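Local coordinates for protein succinyl-CoA ligase (ADP-forming) subunit alpha (Methanosaeta concilii, PDB 6HXI) that binds coenzyme A and joins a CoA-ligase family region to a region related to the C-terminal domain of citrate synthase within an eight-chain assembly, at residues Y18-N23 against P48-I53; S38-S43 against A56-K61; I64-K69 against L76-A81; E95-A100 against R107-I112. All coordinates share one frame; numbering follows the deposited sequence.

Interaction 1. Residues Y18-N23 against P48-I53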
# COMPACT_ATOMS: atom_id res chain seq x y z
N TYR B 18 -30.45 -25.71 13.81
CA TYR B 18 -29.09 -26.17 14.11
C TYR B 18 -28.46 -26.60 12.78
O TYR B 18 -28.94 -27.53 12.12
CB TYR B 18 -29.08 -27.35 15.12
CG TYR B 18 -27.67 -27.69 15.56
CD1 TYR B 18 -26.83 -28.45 14.75
CD2 TYR B 18 -27.14 -27.17 16.74
CE1 TYR B 18 -25.52 -28.70 15.11
CE2 TYR B 18 -25.83 -27.43 17.12
CZ TYR B 18 -25.01 -28.18 16.29
OH TYR B 18 -23.72 -28.45 16.64
N GLY B 19 -27.39 -25.90 12.40
CA GLY B 19 -26.67 -26.15 11.17
C GLY B 19 -26.90 -25.02 10.19
O GLY B 19 -28.03 -24.56 10.06
N TYR B 20 -25.84 -24.58 9.51
CA TYR B 20 -25.93 -23.47 8.56
C TYR B 20 -26.54 -23.88 7.23
O TYR B 20 -25.84 -24.00 6.24
CB TYR B 20 -24.56 -22.77 8.41
CG TYR B 20 -24.68 -21.34 7.92
CD1 TYR B 20 -25.57 -20.45 8.52
CD2 TYR B 20 -23.93 -20.88 6.84
CE1 TYR B 20 -25.71 -19.14 8.06
CE2 TYR B 20 -24.04 -19.57 6.39
CZ TYR B 20 -24.90 -18.69 7.03
OH TYR B 20 -25.03 -17.40 6.58
N GLN B 21 -27.85 -24.10 7.23
CA GLN B 21 -28.59 -24.54 6.05
C GLN B 21 -29.38 -23.38 5.51
O GLN B 21 -30.57 -23.25 5.80
CB GLN B 21 -29.49 -25.76 6.40
CG GLN B 21 -28.69 -27.02 6.77
CD GLN B 21 -28.00 -27.70 5.60
OE1 GLN B 21 -28.55 -27.80 4.51
NE2 GLN B 21 -26.77 -28.17 5.82
N THR B 22 -28.72 -22.53 4.76
CA THR B 22 -29.27 -21.27 4.23
C THR B 22 -30.54 -21.46 3.38
O THR B 22 -31.48 -20.68 3.51
CB THR B 22 -28.20 -20.46 3.49
OG1 THR B 22 -27.86 -21.15 2.29
CG2 THR B 22 -26.93 -20.24 4.32
N ASN B 23 -30.58 -22.49 2.54
CA ASN B 23 -31.78 -22.76 1.72
C ASN B 23 -32.99 -23.18 2.56
O ASN B 23 -34.10 -22.69 2.34
CB ASN B 23 -31.49 -23.79 0.62
CG ASN B 23 -32.33 -23.64 -0.62
OD1 ASN B 23 -33.11 -22.69 -0.78
ND2 ASN B 23 -32.18 -24.58 -1.54
N PRO B 48 -22.10 -24.22 14.69
CA PRO B 48 -20.98 -24.62 15.56
C PRO B 48 -19.62 -24.03 15.21
O PRO B 48 -18.72 -23.99 16.06
CB PRO B 48 -20.99 -26.14 15.50
CG PRO B 48 -21.86 -26.48 14.38
CD PRO B 48 -22.74 -25.37 14.04
N SER B 49 -19.48 -23.54 13.98
CA SER B 49 -18.24 -22.92 13.51
C SER B 49 -18.19 -21.45 13.84
O SER B 49 -17.09 -20.90 13.91
CB SER B 49 -18.11 -23.05 12.00
OG SER B 49 -18.05 -24.38 11.54
N ARG B 50 -19.36 -20.77 13.95
CA ARG B 50 -19.37 -19.31 14.03
C ARG B 50 -20.62 -18.68 14.65
O ARG B 50 -21.74 -19.04 14.32
CB ARG B 50 -19.27 -18.80 12.58
CG ARG B 50 -19.05 -17.33 12.38
CD ARG B 50 -18.51 -17.06 10.98
NE ARG B 50 -19.41 -17.49 9.92
CZ ARG B 50 -20.37 -16.73 9.39
NH1 ARG B 50 -21.11 -17.19 8.39
NH2 ARG B 50 -20.60 -15.51 9.86
N ALA B 51 -20.41 -17.65 15.48
CA ALA B 51 -21.47 -16.82 16.03
C ALA B 51 -21.52 -15.57 15.10
O ALA B 51 -20.51 -15.25 14.45
CB ALA B 51 -21.15 -16.40 17.45
N GLY B 52 -22.67 -14.92 15.03
CA GLY B 52 -22.82 -13.72 14.22
C GLY B 52 -24.23 -13.47 13.75
O GLY B 52 -25.19 -13.66 14.50
N ILE B 53 -24.34 -13.04 12.50
CA ILE B 53 -25.62 -12.75 11.87
C ILE B 53 -25.78 -13.49 10.58
O ILE B 53 -24.79 -13.86 9.92
CB ILE B 53 -25.85 -11.22 11.66
CG1 ILE B 53 -24.75 -10.57 10.78
CG2 ILE B 53 -26.07 -10.50 12.97
CD1 ILE B 53 -25.16 -9.14 10.22
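Tyr18 and Pro48 meet at the end of one long side chain: the phenol of the tyrosine arrives obliquely at the proline ring. From CB, CG is turned anti to the backbone N (chi1 -172°), and this swings the ring so that its hydroxyl end approaches Pro48. CZ is the first atom to come close, 4.1 Å from Pro48 CG. The hydroxyl goes further: Tyr18 OH lies 3.5 Å from Pro48 CG and 3.8 Å from Pro48 CB, a van der Waals contact of the oxygen with ring carbons.

The chain then bends. Gly19 has positive phi (109°), a backbone shape that calls for glycine, and Tyr20 centres an inverse gamma turn with Gln21 N 2.9 Å from Gly19 O. Tyr20 and Arg50 meet loosely, CE2 of the tyrosine 4.3 Å from NH1 of the arginine. Arg50 CZ is 5.8 Å from the ring centroid, at most a weak cation-pi attraction. The ring is placed by other things: Thr22 CG2 sits 3.6 Å above one face, offset toward the rim, and OH is hydrogen-bonded to His54 ND1. Met67 packs against both Tyr20 and Arg50, while Arg50 also reaches Gly595 of the third subunit.

Gln21 is the N-cap of helix 22-34 and touches coenzyme A. The contact thus lies where strand 15-18 hands over to that helix, as in the first strand-to-helix turn of a Rossmann-like fold; the Tyr18 side chain also touches Met84 and Asn86 of strand 83-86, and strand 52-58 starts just beyond Arg50.

Interaction 2. Residues S38-S43 against A56-K61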
# COMPACT_ATOMS: atom_id res chain seq x y z
N SER B 38 -47.17 -13.14 11.65
CA SER B 38 -46.76 -11.85 12.20
C SER B 38 -45.25 -11.81 12.35
O SER B 38 -44.63 -10.82 11.97
CB SER B 38 -47.45 -11.57 13.54
OG SER B 38 -47.50 -12.71 14.39
N SER B 39 -44.67 -12.91 12.83
CA SER B 39 -43.23 -12.99 13.03
C SER B 39 -42.58 -14.20 12.32
O SER B 39 -43.25 -15.23 12.14
CB SER B 39 -42.92 -13.04 14.53
OG SER B 39 -41.63 -12.52 14.81
N PRO B 40 -41.27 -14.14 12.00
CA PRO B 40 -40.60 -15.33 11.45
C PRO B 40 -40.64 -16.50 12.45
O PRO B 40 -40.67 -16.29 13.67
CB PRO B 40 -39.16 -14.85 11.27
CG PRO B 40 -39.27 -13.37 11.15
CD PRO B 40 -40.31 -13.02 12.14
N SER B 41 -40.68 -17.73 11.95
CA SER B 41 -40.73 -18.93 12.79
C SER B 41 -39.35 -19.30 13.39
O SER B 41 -39.27 -20.30 14.10
CB SER B 41 -41.24 -20.11 11.97
OG SER B 41 -40.35 -20.39 10.91
N ILE B 42 -38.29 -18.54 13.06
CA ILE B 42 -36.92 -18.80 13.48
C ILE B 42 -36.43 -17.67 14.38
O ILE B 42 -36.36 -16.53 13.93
CB ILE B 42 -35.98 -18.96 12.25
CG1 ILE B 42 -36.42 -20.15 11.35
CG2 ILE B 42 -34.51 -19.06 12.68
CD1 ILE B 42 -35.71 -20.16 9.95
N SER B 43 -36.07 -18.00 15.62
CA SER B 43 -35.53 -17.05 16.58
C SER B 43 -34.01 -16.93 16.34
O SER B 43 -33.48 -15.82 16.35
CB SER B 43 -35.81 -17.52 18.01
OG SER B 43 -37.17 -17.38 18.35
N ALA B 56 -31.47 -13.01 5.44
CA ALA B 56 -32.40 -13.75 4.61
C ALA B 56 -33.55 -12.82 4.21
O ALA B 56 -33.62 -11.68 4.69
CB ALA B 56 -32.96 -14.94 5.39
N PHE B 57 -34.44 -13.30 3.35
CA PHE B 57 -35.61 -12.55 2.92
C PHE B 57 -36.85 -12.84 3.76
O PHE B 57 -37.08 -13.97 4.17
CB PHE B 57 -35.98 -12.93 1.47
CG PHE B 57 -35.19 -12.27 0.38
CD1 PHE B 57 -35.31 -10.91 0.14
CD2 PHE B 57 -34.34 -13.02 -0.42
CE1 PHE B 57 -34.61 -10.30 -0.90
CE2 PHE B 57 -33.64 -12.41 -1.46
CZ PHE B 57 -33.77 -11.05 -1.68
N TRP B 58 -37.70 -11.81 3.88
CA TRP B 58 -39.05 -11.82 4.42
C TRP B 58 -39.86 -11.22 3.26
O TRP B 58 -39.98 -10.01 3.15
CB TRP B 58 -39.16 -10.94 5.68
CG TRP B 58 -40.53 -10.97 6.29
CD1 TRP B 58 -41.48 -9.99 6.22
CD2 TRP B 58 -41.13 -12.06 6.99
NE1 TRP B 58 -42.62 -10.39 6.88
CE2 TRP B 58 -42.42 -11.66 7.37
CE3 TRP B 58 -40.68 -13.33 7.37
CZ2 TRP B 58 -43.28 -12.49 8.10
CZ3 TRP B 58 -41.51 -14.15 8.11
CH2 TRP B 58 -42.81 -13.74 8.45
N GLY B 59 -40.23 -12.06 2.32
CA GLY B 59 -40.88 -11.64 1.08
C GLY B 59 -39.83 -11.09 0.14
O GLY B 59 -39.02 -11.85 -0.39
N THR B 60 -39.79 -9.76 0.02
CA THR B 60 -38.82 -9.01 -0.78
C THR B 60 -37.97 -8.15 0.15
O THR B 60 -37.08 -7.45 -0.32
CB THR B 60 -39.54 -8.08 -1.79
OG1 THR B 60 -40.37 -7.14 -1.10
CG2 THR B 60 -40.35 -8.82 -2.80
N LYS B 61 -38.27 -8.16 1.45
CA LYS B 61 -37.59 -7.37 2.47
C LYS B 61 -36.54 -8.25 3.15
O LYS B 61 -36.85 -9.35 3.57
CB LYS B 61 -38.62 -6.84 3.50
CG LYS B 61 -38.06 -5.94 4.60
CD LYS B 61 -39.07 -5.65 5.71
CE LYS B 61 -38.93 -6.58 6.89
NZ LYS B 61 -40.12 -6.55 7.79
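Trp58 carries this contact against Ser38, Ser39 and Pro40, and two strand residues lead up to it. Ala56 puts its methyl on Gln26 and Leu29 of helix 22-34 and pairs through its backbone with Ile63, and Phe57 receives Gln26 OE1 at its backbone N.

At Trp58 the indole swings out with CG anti to the backbone N (chi1 -178°), so that the six-membered part of the ring reaches the other segment. CZ3 leads, 3.7 Å from Pro40 CA. The proline and tryptophan side chains cross at about a right angle, with Pro40 CG 3.9 Å from Trp58 CZ3. One atom along, CH2 of Trp58 is 3.9 Å from Ser39 C, so the indole touches the backbone as well as the proline ring. Tyr33 meets the indole edge-to-face, while Leu29 also touches Pro40.

Here the chain reverses: Trp58 to Lys61 form a type II' beta turn, the tight reversal of a beta hairpin that joins strand 52-58, outermost in the sheet within this chain, to strand 61-68. Trp58 and Lys61 exchange two backbone hydrogen bonds, of which Lys61 N to Trp58 O measures 3.0 Å. Gly59 takes the positive phi (79°) of the turn, and its O accepts a hydrogen bond from Arg350 NH1 of the fourth subunit. Lys61 opens the returning strand.

Interaction 3. Residues I64-K69 against L76-A81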
# COMPACT_ATOMS: atom_id res chain seq x y z
N ILE B 64 -32.50 -9.75 9.48
CA ILE B 64 -31.31 -10.29 10.14
C ILE B 64 -31.70 -11.33 11.18
O ILE B 64 -32.52 -11.06 12.04
CB ILE B 64 -30.39 -9.16 10.73
CG1 ILE B 64 -29.88 -8.15 9.65
CG2 ILE B 64 -29.23 -9.68 11.57
CD1 ILE B 64 -29.35 -8.69 8.35
N LEU B 65 -31.09 -12.49 11.12
CA LEU B 65 -31.28 -13.52 12.15
C LEU B 65 -29.99 -13.66 12.94
O LEU B 65 -28.92 -13.70 12.34
CB LEU B 65 -31.68 -14.88 11.56
CG LEU B 65 -33.04 -14.93 10.86
CD1 LEU B 65 -33.30 -16.30 10.33
CD2 LEU B 65 -34.17 -14.45 11.78
N PRO B 66 -30.09 -13.74 14.29
CA PRO B 66 -28.88 -13.96 15.10
C PRO B 66 -28.38 -15.40 14.96
O PRO B 66 -29.15 -16.30 14.64
CB PRO B 66 -29.33 -13.63 16.52
CG PRO B 66 -30.80 -13.85 16.51
CD PRO B 66 -31.31 -13.69 15.12
N MET B 67 -27.07 -15.60 15.16
CA MET B 67 -26.43 -16.88 14.94
C MET B 67 -25.49 -17.18 16.10
O MET B 67 -24.61 -16.38 16.40
CB MET B 67 -25.77 -16.83 13.56
CG MET B 67 -25.27 -18.14 13.06
SD MET B 67 -24.85 -18.00 11.30
CE MET B 67 -23.32 -17.10 11.38
N TYR B 68 -25.76 -18.31 16.81
CA TYR B 68 -25.06 -18.76 18.02
C TYR B 68 -24.21 -19.98 17.79
O TYR B 68 -24.59 -20.83 17.00
CB TYR B 68 -26.07 -19.02 19.16
CG TYR B 68 -26.74 -17.75 19.63
CD1 TYR B 68 -27.87 -17.25 18.98
CD2 TYR B 68 -26.22 -17.01 20.68
CE1 TYR B 68 -28.47 -16.06 19.38
CE2 TYR B 68 -26.82 -15.81 21.10
CZ TYR B 68 -27.93 -15.34 20.43
OH TYR B 68 -28.52 -14.18 20.83
N LYS B 69 -23.09 -20.10 18.51
CA LYS B 69 -22.17 -21.24 18.40
C LYS B 69 -22.71 -22.50 19.08
O LYS B 69 -22.41 -23.60 18.62
CB LYS B 69 -20.79 -20.88 18.99
CG LYS B 69 -19.69 -20.68 17.95
CD LYS B 69 -18.32 -20.97 18.54
CE LYS B 69 -17.29 -21.25 17.46
NZ LYS B 69 -15.99 -21.72 18.01
N LEU B 76 -30.78 -19.71 26.09
CA LEU B 76 -30.76 -18.64 27.08
C LEU B 76 -31.14 -17.27 26.46
O LEU B 76 -31.84 -16.49 27.11
CB LEU B 76 -29.38 -18.56 27.77
CG LEU B 76 -29.38 -17.85 29.12
CD1 LEU B 76 -29.74 -18.80 30.25
CD2 LEU B 76 -28.04 -17.21 29.39
N ALA B 77 -30.73 -17.00 25.21
CA ALA B 77 -31.09 -15.75 24.54
C ALA B 77 -32.56 -15.77 24.04
O ALA B 77 -33.26 -14.77 24.17
CB ALA B 77 -30.15 -15.49 23.38
N TYR B 78 -33.03 -16.92 23.51
CA TYR B 78 -34.39 -17.05 23.00
C TYR B 78 -35.15 -18.18 23.71
O TYR B 78 -35.38 -19.23 23.10
CB TYR B 78 -34.39 -17.20 21.45
CG TYR B 78 -33.85 -15.97 20.75
CD1 TYR B 78 -34.67 -14.88 20.47
CD2 TYR B 78 -32.49 -15.84 20.49
CE1 TYR B 78 -34.16 -13.71 19.91
CE2 TYR B 78 -31.96 -14.67 19.96
CZ TYR B 78 -32.80 -13.61 19.65
OH TYR B 78 -32.28 -12.45 19.11
N PRO B 79 -35.58 -17.97 25.00
CA PRO B 79 -36.32 -19.03 25.71
C PRO B 79 -37.68 -19.36 25.10
O PRO B 79 -38.20 -20.45 25.36
CB PRO B 79 -36.45 -18.50 27.14
CG PRO B 79 -36.25 -17.07 27.05
CD PRO B 79 -35.37 -16.80 25.88
N GLU B 80 -38.24 -18.45 24.30
CA GLU B 80 -39.53 -18.63 23.63
C GLU B 80 -39.49 -19.70 22.53
O GLU B 80 -40.54 -20.18 22.12
CB GLU B 80 -40.05 -17.29 23.06
CG GLU B 80 -39.23 -16.73 21.90
CD GLU B 80 -38.19 -15.70 22.26
OE1 GLU B 80 -37.95 -14.79 21.43
OE2 GLU B 80 -37.60 -15.78 23.37
N ALA B 81 -38.30 -20.02 22.02
CA ALA B 81 -38.11 -21.01 20.96
C ALA B 81 -38.14 -22.42 21.60
O ALA B 81 -37.28 -22.74 22.42
CB ALA B 81 -36.79 -20.77 20.24
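Tyr78 reaches across to Pro66 and Tyr68, and Ala77 adds a methyl from the last turn of the helix before it. The hydroxyl end of Tyr78 lands on the proline: OH is 3.3 Å from Pro66 CG, and Tyr78 CE2 lies 3.7 Å from the same carbon. The two tyrosine side chains cross at about a right angle. Tyr68 CE1 lies at the edge of the Tyr78 ring, in its plane, 3.8 Å from Tyr78 CE2. The far end of Tyr68 goes past that edge to the helix end, where its OH sits 3.3 Å from Ala77 CB.

Both tyrosines hold CG anti to their carbonyl carbon, Tyr78 with chi1 -63°; this sends the Tyr78 ring from the helix end across to the strand. Outside this first shell, Ser43 and Phe16 pack against Tyr78, while Ala44 lies beside Tyr68. Glu80 OE1 also lies at the edge of the Tyr78 ring, in plane. Tyr78 leaves helical geometry directly after helix 71-77 and opens a type I beta turn that ends at Ala81, with Ala81 N 3.2 Å from Tyr78 O. On the strand side, backbone bonds tie Pro66 to Ile45 and Tyr68 to Ile45 and Asn47, and Leu65 pairs with His54 on the other flank.

Helix 71-77 leads from strand 61-68 to strand 83-86, parallel to strand 61-68 and three places along the sheet. This is a beta-alpha-beta crossover, here passing over strands 42-46 and 15-18, in the Rossmann-like manner of CoA-binding domains.

Interaction 4. Residues E95-A100 against R107-I112. With COA (coenzyme A), chain G.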
# COMPACT_ATOMS: atom_id res chain seq x y z
N GLU B 95 -25.40 -36.32 19.79
CA GLU B 95 -24.89 -35.37 20.77
C GLU B 95 -25.68 -34.04 20.80
O GLU B 95 -26.02 -33.56 21.88
CB GLU B 95 -23.39 -35.09 20.53
CG GLU B 95 -22.46 -36.16 21.08
CD GLU B 95 -21.15 -35.67 21.69
OE1 GLU B 95 -20.63 -36.36 22.61
OE2 GLU B 95 -20.66 -34.59 21.29
N THR B 96 -25.99 -33.50 19.62
CA THR B 96 -26.72 -32.23 19.48
C THR B 96 -28.20 -32.38 19.88
O THR B 96 -28.71 -31.51 20.59
CB THR B 96 -26.49 -31.64 18.07
OG1 THR B 96 -27.01 -32.54 17.09
CG2 THR B 96 -24.98 -31.36 17.79
N THR B 97 -28.86 -33.48 19.51
CA THR B 97 -30.26 -33.73 19.91
C THR B 97 -30.36 -33.91 21.43
O THR B 97 -31.25 -33.33 22.06
CB THR B 97 -30.86 -34.95 19.20
OG1 THR B 97 -30.74 -34.76 17.79
CG2 THR B 97 -32.32 -35.17 19.57
N MET B 98 -29.42 -34.68 22.00
CA MET B 98 -29.35 -34.93 23.43
C MET B 98 -29.14 -33.63 24.20
O MET B 98 -29.84 -33.40 25.19
CB MET B 98 -28.30 -36.00 23.76
CG MET B 98 -28.70 -37.41 23.29
SD MET B 98 -30.15 -38.10 24.13
CE MET B 98 -29.43 -38.48 25.77
N GLU B 99 -28.26 -32.76 23.69
CA GLU B 99 -28.02 -31.44 24.30
C GLU B 99 -29.29 -30.56 24.23
O GLU B 99 -29.65 -29.95 25.23
CB GLU B 99 -26.82 -30.75 23.64
CG GLU B 99 -26.26 -29.59 24.45
CD GLU B 99 -25.03 -28.92 23.86
OE1 GLU B 99 -24.35 -28.17 24.60
OE2 GLU B 99 -24.74 -29.16 22.67
N ALA B 100 -29.98 -30.54 23.08
CA ALA B 100 -31.22 -29.77 22.95
C ALA B 100 -32.33 -30.31 23.88
O ALA B 100 -33.06 -29.50 24.47
CB ALA B 100 -31.70 -29.80 21.51
N ARG B 107 -38.85 -28.40 23.49
CA ARG B 107 -39.86 -29.46 23.59
C ARG B 107 -39.81 -30.43 22.39
O ARG B 107 -40.03 -31.63 22.56
CB ARG B 107 -41.25 -28.81 23.72
CG ARG B 107 -42.42 -29.76 23.78
CD ARG B 107 -43.71 -29.00 23.65
NE ARG B 107 -44.83 -29.88 23.31
CZ ARG B 107 -45.71 -29.63 22.35
NH1 ARG B 107 -45.61 -28.52 21.61
NH2 ARG B 107 -46.70 -30.48 22.11
N ILE B 108 -39.51 -29.91 21.17
CA ILE B 108 -39.46 -30.70 19.93
C ILE B 108 -38.11 -30.58 19.23
O ILE B 108 -37.59 -29.47 19.07
CB ILE B 108 -40.64 -30.33 18.98
CG1 ILE B 108 -42.02 -30.47 19.66
CG2 ILE B 108 -40.60 -31.14 17.67
CD1 ILE B 108 -42.90 -29.30 19.43
N VAL B 109 -37.54 -31.73 18.82
CA VAL B 109 -36.33 -31.79 18.03
C VAL B 109 -36.64 -32.63 16.80
O VAL B 109 -37.11 -33.76 16.94
CB VAL B 109 -35.06 -32.33 18.78
CG1 VAL B 109 -33.81 -32.15 17.92
CG2 VAL B 109 -34.87 -31.67 20.14
N ALA B 110 -36.39 -32.07 15.60
CA ALA B 110 -36.55 -32.78 14.34
C ALA B 110 -35.15 -33.13 13.86
O ALA B 110 -34.33 -32.22 13.66
CB ALA B 110 -37.25 -31.88 13.32
N VAL B 111 -34.85 -34.42 13.76
CA VAL B 111 -33.56 -34.97 13.34
C VAL B 111 -33.63 -35.32 11.85
O VAL B 111 -34.31 -36.26 11.46
CB VAL B 111 -33.10 -36.18 14.21
CG1 VAL B 111 -31.68 -36.60 13.85
CG2 VAL B 111 -33.20 -35.87 15.70
N ILE B 112 -32.91 -34.56 11.03
CA ILE B 112 -32.91 -34.73 9.57
C ILE B 112 -31.94 -35.83 9.10
O ILE B 112 -32.22 -36.48 8.09
CB ILE B 112 -32.63 -33.36 8.84
CG1 ILE B 112 -33.51 -32.18 9.37
CG2 ILE B 112 -32.69 -33.46 7.32
CD1 ILE B 112 -35.00 -32.31 9.47
N1A COA G . -12.18 -29.47 7.85
C2A COA G . -12.62 -30.49 8.59
N3A COA G . -13.85 -31.01 8.67
C4A COA G . -14.71 -30.31 7.91
C5A COA G . -14.41 -29.23 7.10
C6A COA G . -13.06 -28.83 7.05
N6A COA G . -12.61 -27.87 6.24
N7A COA G . -15.57 -28.70 6.54
C8A COA G . -16.52 -29.46 7.01
N9A COA G . -16.08 -30.45 7.85
C1B COA G . -16.89 -31.44 8.57
C2B COA G . -17.97 -30.87 9.47
O2B COA G . -17.44 -30.47 10.74
C3B COA G . -18.90 -32.09 9.60
O3B COA G . -18.40 -33.05 10.56
P3B COA G . -19.33 -34.07 11.35
O7A COA G . -20.14 -34.80 10.33
O8A COA G . -18.41 -34.94 12.12
O9A COA G . -20.16 -33.21 12.32
C4B COA G . -18.74 -32.81 8.25
O4B COA G . -17.56 -32.26 7.64
C5B COA G . -19.92 -32.68 7.31
O5B COA G . -20.34 -31.30 7.32
P1A COA G . -21.92 -30.89 7.35
O1A COA G . -22.19 -29.48 6.98
O2A COA G . -22.60 -31.31 8.65
O3A COA G . -22.35 -31.89 6.18
P2A COA G . -23.58 -32.21 5.22
O4A COA G . -23.46 -31.41 3.98
O5A COA G . -23.48 -33.69 4.92
O6A COA G . -24.94 -31.85 6.03
CBP COA G . -27.05 -33.03 6.37
CCP COA G . -25.61 -32.81 6.87
CDP COA G . -27.73 -34.03 7.32
CEP COA G . -27.85 -31.71 6.37
CAP COA G . -26.99 -33.60 4.93
OAP COA G . -26.04 -34.65 4.83
C9P COA G . -28.31 -34.05 4.32
O9P COA G . -29.08 -33.22 3.83
N8P COA G . -28.57 -35.37 4.34
C7P COA G . -29.83 -35.94 3.89
C6P COA G . -30.59 -36.58 5.02
C5P COA G . -31.85 -37.27 4.54
O5P COA G . -31.92 -37.73 3.41
N4P COA G . -32.86 -37.30 5.41
C3P COA G . -34.18 -37.83 5.07
C2P COA G . -35.03 -36.83 4.32
S1P COA G . -36.67 -37.60 4.19
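Thr97 OG1 is gripped by two polar partners, the carbonyl O of Ala93 and ND2 of Asn86, while its flank presses on Val111, with CG2 of the valine 3.4 Å from that oxygen. The setting is the beta-alpha-beta unit of strand 83-86, helix 93-102 and strand 108-111. Helix 95-100 packs on strand 108-111 with the short axes 9.2 Å apart and nearly antiparallel, at 171°.

OG1 of Thr97 stands anti to the carbonyl carbon (chi1 -55°), which lets it reach back to Ala93 O while it still touches Val111. CG2 of Thr97 meets one branch of Val109, 3.8 Å from its CG1. The other branch of Val109 is taken up one helical turn on, where Ala100 CB lies 3.9 Å from Val109 CG2. Met84 of the neighbouring strand touches both Val109 and Ala100; all four contact residues are buried.

The strand carries on to the ligand. Coenzyme A is also held by Ser89, Arg91 and Ser92, and by Lys479 and Lys532 of the second subunit. Just past the strand's end, N4P of coenzyme A donates to Ile112 O over 2.9 Å, almost straight at 172°.

All four contacts belong to one mixed sheet and the segments packed on it. Interactions 1 and 3 lie closest, with centres 11 Å apart, and share a probable hydrogen bond from Met67 N to Gly52 O of 2.8 Å between neighbouring strands. Interaction 2 abuts interaction 3 through Ser43 O, 3.3 Å from Pro66 CD. Tyr18 OH of interaction 1 packs 3.4 Å from Thr96 CG2 of interaction 4. Interactions 2 and 4 stay apart, nearest atoms about 11 Å. Coenzyme A is met at Gln21 by interaction 1 and at Ile112 by interaction 4. In interaction 1 the side chain of Pro48 is about 7 Å from a bound coenzyme A.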